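Local coordinates for poly(ADP-ribose) glycohydrolase (Thermomonospora curvata, PDB 3SIH), which probably hydrolyses the ribose-ribose glycosidic bonds of poly(ADP-ribose), releasing ADP-ribose, through a macrodomain-type catalytic fold, at residues 64-69 and 250-255; 146-151 and 172-177; 195-200 and 233-238. All coordinates share one frame; numbering follows the deposited sequence.

Contact 1 (64-69 and 250-255); sequences PTRIEV and FAHVVF
Strands 66-69 and 252-255 run parallel, 11° apart in direction with axes 4.7 Å from each other, and pair Arg-66 with His-252 through to Val-69 with Phe-255. They are neighbours at one border of the mixed macrodomain sheet, where strand 66-70 is outermost and strand 252-256 bonds on its other side to strand 214-217. The backbone bonds alternate as in any parallel pair: Arg-66 and Glu-68 give their N-H groups to the carbonyls of Ala-251 and Val-253, and their own carbonyls receive the N-H groups of Val-253 and Phe-255. Ahead of the strands, the hydroxyl OG1 of Thr-65 donates to Phe-250 O at 2.7 Å, and a water donates to the same OG1 while accepting from Phe-250 N.

On the face carrying Arg-66, Glu-68, His-252 and Val-254, polar groups interlock. With CG anti to the backbone N (chi1 170°), the arginine chain runs alongside the imidazole and lays CD over one ring face, 3.5 Å from the His-252 centroid, in a CH-pi contact. The guanidinium turns to Glu-68, Arg-66 NH1 lying 2.8 Å from Glu-68 OE2 in a salt bridge whose hydrogen bond is weak. Arg-80, on helix 74-84, forms a second salt bridge to OE1, so two arginines probably favour the charged carboxylate.

The other face is apolar. Ile-67 CG2 abuts the edge of the Phe-255 ring, 3.7 Å from CE2, while Phe-270 and Phe-274 also meet this ring. Back among the polar groups, His-252 NE2 donates to Glu-68 OE1 at 3.0 Å, the oxygen lying in the imidazole plane but approached from above the carboxylate, whose plane is turned 78° from the ring.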
# COMPACT_ATOMS: atom_id res chain seq x y z
N PRO A 64 -8.24 20.59 9.28
CA PRO A 64 -9.11 19.41 9.31
C PRO A 64 -8.76 18.44 8.18
O PRO A 64 -8.59 18.86 7.04
CB PRO A 64 -10.51 20.00 9.10
CG PRO A 64 -10.27 21.28 8.37
CD PRO A 64 -8.96 21.81 8.87
N THR A 65 -8.65 17.15 8.50
CA THR A 65 -8.24 16.16 7.52
C THR A 65 -9.17 16.14 6.30
O THR A 65 -10.38 15.99 6.44
CB THR A 65 -8.21 14.74 8.12
OG1 THR A 65 -7.37 14.73 9.28
CG2 THR A 65 -7.69 13.73 7.11
N ARG A 66 -8.59 16.30 5.12
CA ARG A 66 -9.34 16.08 3.89
C ARG A 66 -9.43 14.59 3.62
O ARG A 66 -8.41 13.91 3.50
CB ARG A 66 -8.66 16.77 2.71
CG ARG A 66 -9.27 16.38 1.37
CD ARG A 66 -8.49 16.97 0.20
NE ARG A 66 -8.92 18.33 -0.12
CZ ARG A 66 -9.84 18.63 -1.03
NH1 ARG A 66 -10.44 17.67 -1.71
NH2 ARG A 66 -10.16 19.90 -1.25
N ILE A 67 -10.65 14.08 3.52
CA ILE A 67 -10.86 12.69 3.16
C ILE A 67 -11.63 12.61 1.85
O ILE A 67 -12.70 13.21 1.70
CB ILE A 67 -11.59 11.91 4.26
CG1 ILE A 67 -10.83 12.01 5.58
CG2 ILE A 67 -11.77 10.46 3.85
CD1 ILE A 67 -11.52 11.34 6.76
N GLU A 68 -11.07 11.89 0.88
CA GLU A 68 -11.71 11.70 -0.42
C GLU A 68 -11.87 10.21 -0.70
O GLU A 68 -10.98 9.42 -0.41
CB GLU A 68 -10.85 12.29 -1.54
CG GLU A 68 -10.52 13.76 -1.42
CD GLU A 68 -9.59 14.23 -2.54
OE1 GLU A 68 -8.64 13.49 -2.87
OE2 GLU A 68 -9.80 15.33 -3.08
N VAL A 69 -13.00 9.83 -1.29
CA VAL A 69 -13.17 8.50 -1.86
C VAL A 69 -13.20 8.62 -3.38
O VAL A 69 -14.05 9.32 -3.92
CB VAL A 69 -14.47 7.83 -1.37
CG1 VAL A 69 -14.61 6.44 -1.98
CG2 VAL A 69 -14.49 7.76 0.16
N PHE A 250 -3.67 13.27 9.99
CA PHE A 250 -3.25 13.38 8.64
C PHE A 250 -3.80 14.62 7.97
O PHE A 250 -4.84 15.06 8.36
CB PHE A 250 -3.59 12.10 7.88
CG PHE A 250 -2.88 10.89 8.42
CD1 PHE A 250 -1.56 10.67 8.12
CD2 PHE A 250 -3.49 10.02 9.25
CE1 PHE A 250 -0.91 9.60 8.66
CE2 PHE A 250 -2.88 8.95 9.73
CZ PHE A 250 -1.56 8.74 9.44
N ALA A 251 -3.10 15.17 7.00
CA ALA A 251 -3.63 16.29 6.25
C ALA A 251 -4.64 15.84 5.21
O ALA A 251 -5.63 16.52 4.97
CB ALA A 251 -2.51 17.09 5.58
N HIS A 252 -4.41 14.67 4.61
CA HIS A 252 -5.18 14.25 3.45
C HIS A 252 -5.15 12.73 3.37
O HIS A 252 -4.07 12.14 3.38
CB HIS A 252 -4.55 14.87 2.19
CG HIS A 252 -5.36 14.73 0.94
ND1 HIS A 252 -5.01 15.35 -0.24
CD2 HIS A 252 -6.50 14.04 0.68
CE1 HIS A 252 -5.89 15.05 -1.18
NE2 HIS A 252 -6.81 14.26 -0.65
N VAL A 253 -6.32 12.11 3.33
CA VAL A 253 -6.39 10.67 3.12
C VAL A 253 -7.28 10.38 1.93
O VAL A 253 -8.42 10.86 1.87
CB VAL A 253 -6.96 9.95 4.36
CG1 VAL A 253 -7.14 8.46 4.08
CG2 VAL A 253 -6.04 10.14 5.55
N VAL A 254 -6.77 9.61 0.98
CA VAL A 254 -7.54 9.23 -0.19
C VAL A 254 -7.81 7.73 -0.11
O VAL A 254 -6.89 6.94 0.04
CB VAL A 254 -6.80 9.51 -1.52
CG1 VAL A 254 -7.66 9.08 -2.72
CG2 VAL A 254 -6.41 10.99 -1.64
N PHE A 255 -9.08 7.36 -0.17
CA PHE A 255 -9.45 5.96 -0.37
C PHE A 255 -9.63 5.79 -1.86
O PHE A 255 -10.69 6.11 -2.42
CB PHE A 255 -10.71 5.60 0.40
CG PHE A 255 -10.53 5.69 1.89
CD1 PHE A 255 -9.92 4.67 2.59
CD2 PHE A 255 -10.92 6.83 2.58
CE1 PHE A 255 -9.73 4.77 3.97
CE2 PHE A 255 -10.74 6.93 3.95
CZ PHE A 255 -10.14 5.89 4.64
O HOH W 1 -6.32 12.09 10.04

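Contact 2 (146-151 and 172-177); sequences HLIYSP and FLTSPA
Four backbone hydrogen bonds join strand 147-151 to strand 172-175, which run antiparallel with 166° between their directions. Ile-148 and Thr-174 form one hydrogen-bonded pair, exchanging N-H and C=O both ways; Ser-150 and Phe-172 form the next, and Tyr-149 and Leu-173 the non-hydrogen-bonded pair between them. Leu-147 CA adds a C-H···O contact to Thr-174 O, at 3.2 Å.

Water extends this polar network. One water donates to Ile-148 O and lies 2.8 Å from Ser-150 OG and 2.7 Å from Thr-174 OG1, tying both hydroxyls to the backbone. Each hydroxyl lies beside its own backbone N (chi1 -54° in Ser-150, -68° in Thr-174), an orientation that lets the two converge on this water. They are also held from outside the pair, Ser-150 by Ser-124 and Thr-174 by Asn-93. A second water donates to His-146 O at 2.6 Å and accepts from Ser-175 OG, bridging the two segments.

Apolar contacts occupy the opposite face. Leu-173 brings CD2 to the edge of the Tyr-149 ring, 3.9 Å from CD1, and the same methyl approaches Leu-147 CD2 at 4.3 Å. Val-203 of helix 189-209 packs on both leucines, and His-210 stacks on the tyrosine ring. On the hydroxyl face the side chains of Ile-148 and Thr-174 meet through their CB atoms, under Leu-125 of helix 121-125.

With every touching residue buried and helices on both faces, these two arms form the base of a long beta hairpin inserted in the mixed sheet of the macrodomain fold, between strands 42-44 and 90-94.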
# COMPACT_ATOMS: atom_id res chain seq x y z
N HIS A 146 3.54 -7.59 11.13
CA HIS A 146 4.78 -7.14 10.49
C HIS A 146 4.50 -6.17 9.34
O HIS A 146 3.57 -6.35 8.57
CB HIS A 146 5.56 -8.32 9.91
CG HIS A 146 6.22 -9.19 10.94
ND1 HIS A 146 7.55 -9.05 11.29
CD2 HIS A 146 5.74 -10.22 11.67
CE1 HIS A 146 7.85 -9.96 12.21
NE2 HIS A 146 6.77 -10.68 12.46
N LEU A 147 5.33 -5.14 9.22
CA LEU A 147 5.15 -4.17 8.14
C LEU A 147 6.50 -3.83 7.53
O LEU A 147 7.50 -3.71 8.24
CB LEU A 147 4.50 -2.91 8.72
CG LEU A 147 4.25 -1.68 7.85
CD1 LEU A 147 3.03 -0.96 8.41
CD2 LEU A 147 5.47 -0.79 7.88
N ILE A 148 6.54 -3.71 6.20
CA ILE A 148 7.75 -3.22 5.54
C ILE A 148 7.53 -1.77 5.13
O ILE A 148 6.52 -1.44 4.51
CB ILE A 148 8.12 -4.06 4.30
CG1 ILE A 148 8.44 -5.51 4.68
CG2 ILE A 148 9.31 -3.41 3.57
CD1 ILE A 148 8.43 -6.48 3.49
N TYR A 149 8.45 -0.90 5.55
CA TYR A 149 8.41 0.50 5.18
C TYR A 149 9.45 0.74 4.08
O TYR A 149 10.64 0.47 4.27
CB TYR A 149 8.67 1.41 6.39
CG TYR A 149 8.76 2.87 5.99
CD1 TYR A 149 7.63 3.59 5.62
CD2 TYR A 149 9.99 3.52 5.97
CE1 TYR A 149 7.72 4.93 5.24
CE2 TYR A 149 10.09 4.86 5.61
CZ TYR A 149 8.95 5.54 5.23
OH TYR A 149 9.07 6.87 4.87
N SER A 150 8.98 1.25 2.95
CA SER A 150 9.84 1.49 1.79
C SER A 150 9.80 2.97 1.38
O SER A 150 8.86 3.41 0.74
CB SER A 150 9.38 0.65 0.59
OG SER A 150 9.30 -0.74 0.92
N PRO A 151 10.84 3.73 1.75
CA PRO A 151 10.83 5.18 1.50
C PRO A 151 11.30 5.55 0.10
O PRO A 151 12.21 4.93 -0.43
CB PRO A 151 11.82 5.71 2.53
CG PRO A 151 12.84 4.58 2.68
CD PRO A 151 12.05 3.30 2.48
N PHE A 172 6.02 3.37 0.40
CA PHE A 172 5.06 2.28 0.52
C PHE A 172 5.04 1.69 1.92
O PHE A 172 6.06 1.64 2.60
CB PHE A 172 5.35 1.17 -0.50
CG PHE A 172 4.99 1.55 -1.91
CD1 PHE A 172 3.66 1.63 -2.29
CD2 PHE A 172 5.98 1.84 -2.84
CE1 PHE A 172 3.32 2.00 -3.60
CE2 PHE A 172 5.65 2.20 -4.14
CZ PHE A 172 4.32 2.28 -4.52
N LEU A 173 3.85 1.28 2.33
CA LEU A 173 3.66 0.54 3.58
C LEU A 173 3.09 -0.81 3.19
O LEU A 173 2.00 -0.89 2.63
CB LEU A 173 2.65 1.27 4.47
CG LEU A 173 2.99 2.72 4.82
CD1 LEU A 173 1.71 3.51 5.04
CD2 LEU A 173 3.88 2.77 6.05
N THR A 174 3.83 -1.88 3.50
CA THR A 174 3.48 -3.23 3.08
C THR A 174 3.05 -4.05 4.30
O THR A 174 3.86 -4.36 5.17
CB THR A 174 4.65 -3.87 2.31
OG1 THR A 174 4.81 -3.19 1.06
CG2 THR A 174 4.39 -5.34 2.03
N SER A 175 1.76 -4.35 4.33
CA SER A 175 1.14 -5.04 5.45
C SER A 175 0.04 -5.93 4.89
O SER A 175 -0.80 -5.45 4.12
CB SER A 175 0.53 -4.01 6.40
OG SER A 175 -0.30 -4.64 7.37
N PRO A 176 0.04 -7.23 5.24
CA PRO A 176 -0.97 -8.14 4.69
C PRO A 176 -2.25 -8.15 5.51
O PRO A 176 -2.20 -8.32 6.72
CB PRO A 176 -0.28 -9.50 4.79
CG PRO A 176 0.59 -9.39 6.00
CD PRO A 176 1.02 -7.93 6.09
N ALA A 177 -3.38 -7.93 4.84
CA ALA A 177 -4.67 -8.15 5.48
C ALA A 177 -4.85 -9.65 5.72
O ALA A 177 -4.28 -10.47 4.99
CB ALA A 177 -5.79 -7.63 4.60
O HOH W 2 1.02 -6.39 9.07
O HOH W 3 6.65 -1.28 1.56

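Contact 3 (195-200 and 233-238); sequences VLRGRA and AETFAG
The Phe-236 ring meets Ala-200 CB obliquely, its CE1 coming to 3.8 Å from that methyl; the other flat group, the Arg-199 guanidinium, takes no part in this meeting and has Val-195 CG1 of its own helix over one face. Although the CA-CB bond of Phe-236 leads away from helix 195-200, the ring swings back far enough to reach the alanine.

Thr-235 makes most of the contact between the helices. Its methyl CG2, anti to the backbone N, points at the turn formed by Leu-196, Arg-197 and Ala-200 and approaches Arg-197 CA at 3.5 Å, closer than to any other atom across the contact. Leu-196 O, Arg-197 CG and Ala-200 CB also surround it. The other branch, OG1, passes beside Leu-196 CB at 3.8 Å, the two side chains crossing at about a right angle. Thr-235 OG1 is hydrogen-bonded to Gln-231 O one turn earlier and accepts a bond of 2.6 Å from a water, which in turn takes a weak bond from Arg-197 NH1. Replacing Thr-235 with a glycine removes both branches, which would probably open a gap between Leu-196, Arg-197 and Ala-200 and deprive the water of its hydroxyl partner.

No direct hydrogen bond joins the segments, whose axes approach to 9.3 Å and cross at -50°. Helix 189-209 and helix 229-240 thus pack through the threonine and alanine methyls, the Leu-196 and Arg-197 chains and the Phe-236 ring. Leu-196 also touches Pro-178, while Arg-199 turns aside to a salt bridge with Asp-145. Ala-233 and Ala-237 pack against helix 265-273, placing helix 229-240 between that helix and helix 189-209, with strand 252-256 following it in the chain.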
# COMPACT_ATOMS: atom_id res chain seq x y z
N VAL A 195 -8.44 -7.88 14.52
CA VAL A 195 -7.18 -8.02 13.80
C VAL A 195 -7.00 -6.87 12.81
O VAL A 195 -5.96 -6.22 12.79
CB VAL A 195 -7.08 -9.39 13.08
CG1 VAL A 195 -5.85 -9.45 12.18
CG2 VAL A 195 -7.05 -10.53 14.12
N LEU A 196 -8.04 -6.59 12.02
CA LEU A 196 -7.98 -5.49 11.05
C LEU A 196 -7.67 -4.15 11.72
O LEU A 196 -6.82 -3.39 11.23
CB LEU A 196 -9.28 -5.40 10.25
CG LEU A 196 -9.50 -6.46 9.17
CD1 LEU A 196 -10.93 -6.42 8.65
CD2 LEU A 196 -8.52 -6.26 8.02
N ARG A 197 -8.37 -3.84 12.82
CA ARG A 197 -8.18 -2.58 13.53
C ARG A 197 -6.78 -2.43 14.10
O ARG A 197 -6.16 -1.37 13.94
CB ARG A 197 -9.20 -2.41 14.65
CG ARG A 197 -10.56 -1.93 14.20
CD ARG A 197 -11.32 -1.37 15.40
NE ARG A 197 -11.24 -2.26 16.56
CZ ARG A 197 -12.00 -3.33 16.73
NH1 ARG A 197 -12.91 -3.66 15.81
NH2 ARG A 197 -11.86 -4.09 17.81
N GLY A 198 -6.28 -3.47 14.75
CA GLY A 198 -4.94 -3.42 15.32
C GLY A 198 -3.89 -3.22 14.25
O GLY A 198 -2.92 -2.46 14.43
N ARG A 199 -4.07 -3.90 13.12
CA ARG A 199 -3.07 -3.87 12.07
C ARG A 199 -3.13 -2.54 11.32
O ARG A 199 -2.09 -1.93 11.05
CB ARG A 199 -3.26 -5.05 11.11
CG ARG A 199 -2.04 -5.36 10.24
CD ARG A 199 -2.17 -6.74 9.61
NE ARG A 199 -2.17 -7.76 10.65
CZ ARG A 199 -2.47 -9.03 10.43
NH1 ARG A 199 -2.45 -9.89 11.45
NH2 ARG A 199 -2.80 -9.44 9.21
N ALA A 200 -4.34 -2.08 11.00
CA ALA A 200 -4.49 -0.78 10.36
C ALA A 200 -3.96 0.34 11.25
O ALA A 200 -3.36 1.30 10.76
CB ALA A 200 -5.94 -0.52 9.99
N ALA A 233 -13.75 -0.57 5.46
CA ALA A 233 -14.05 0.87 5.52
C ALA A 233 -14.34 1.30 6.96
O ALA A 233 -13.84 2.34 7.42
CB ALA A 233 -15.22 1.21 4.60
N GLU A 234 -15.14 0.51 7.67
CA GLU A 234 -15.44 0.80 9.08
C GLU A 234 -14.18 0.81 9.95
O GLU A 234 -14.05 1.64 10.85
CB GLU A 234 -16.46 -0.19 9.63
CG GLU A 234 -16.83 0.05 11.09
CD GLU A 234 -17.35 1.46 11.33
OE1 GLU A 234 -18.17 1.95 10.52
OE2 GLU A 234 -16.96 2.08 12.35
N THR A 235 -13.25 -0.10 9.67
CA THR A 235 -11.98 -0.16 10.39
C THR A 235 -11.22 1.16 10.27
O THR A 235 -10.82 1.74 11.27
CB THR A 235 -11.10 -1.29 9.85
OG1 THR A 235 -11.79 -2.54 9.99
CG2 THR A 235 -9.78 -1.35 10.62
N PHE A 236 -11.03 1.63 9.04
CA PHE A 236 -10.37 2.92 8.87
C PHE A 236 -11.17 4.08 9.46
O PHE A 236 -10.60 5.01 10.00
CB PHE A 236 -10.05 3.17 7.40
CG PHE A 236 -8.96 2.29 6.87
CD1 PHE A 236 -7.68 2.37 7.39
CD2 PHE A 236 -9.20 1.43 5.80
CE1 PHE A 236 -6.66 1.57 6.90
CE2 PHE A 236 -8.18 0.64 5.29
CZ PHE A 236 -6.91 0.71 5.84
N ALA A 237 -12.50 4.00 9.39
CA ALA A 237 -13.34 5.07 9.91
C ALA A 237 -13.21 5.20 11.42
O ALA A 237 -13.18 6.31 11.95
CB ALA A 237 -14.79 4.85 9.52
N GLY A 238 -13.14 4.07 12.11
CA GLY A 238 -13.01 4.08 13.56
C GLY A 238 -11.69 4.70 13.99
O GLY A 238 -11.60 5.30 15.06
O HOH W 4 -12.47 -3.48 12.37

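In the fold
Contacts 1 and 2 belong to the same mixed sheet but to different parts of it, their centres about 20 Å apart. Contact 2 is buried near the centre of the protein, about 7 Å between centres, and its hydroxyls share a water; contact 1, at the sheet's border, is only partly buried, and one face carries charged groups. Contact 3 joins two helices, is mostly buried, and relies on apolar packing without a direct hydrogen bond. It links the others: Phe-236 CB packs on Phe-255 CE1 of contact 1 at 3.8 Å, and Arg-199 NH2 probably bonds Pro-176 O of contact 2. Along the chain, contacts 2 and 3 follow one another within the loop closed by contact 1.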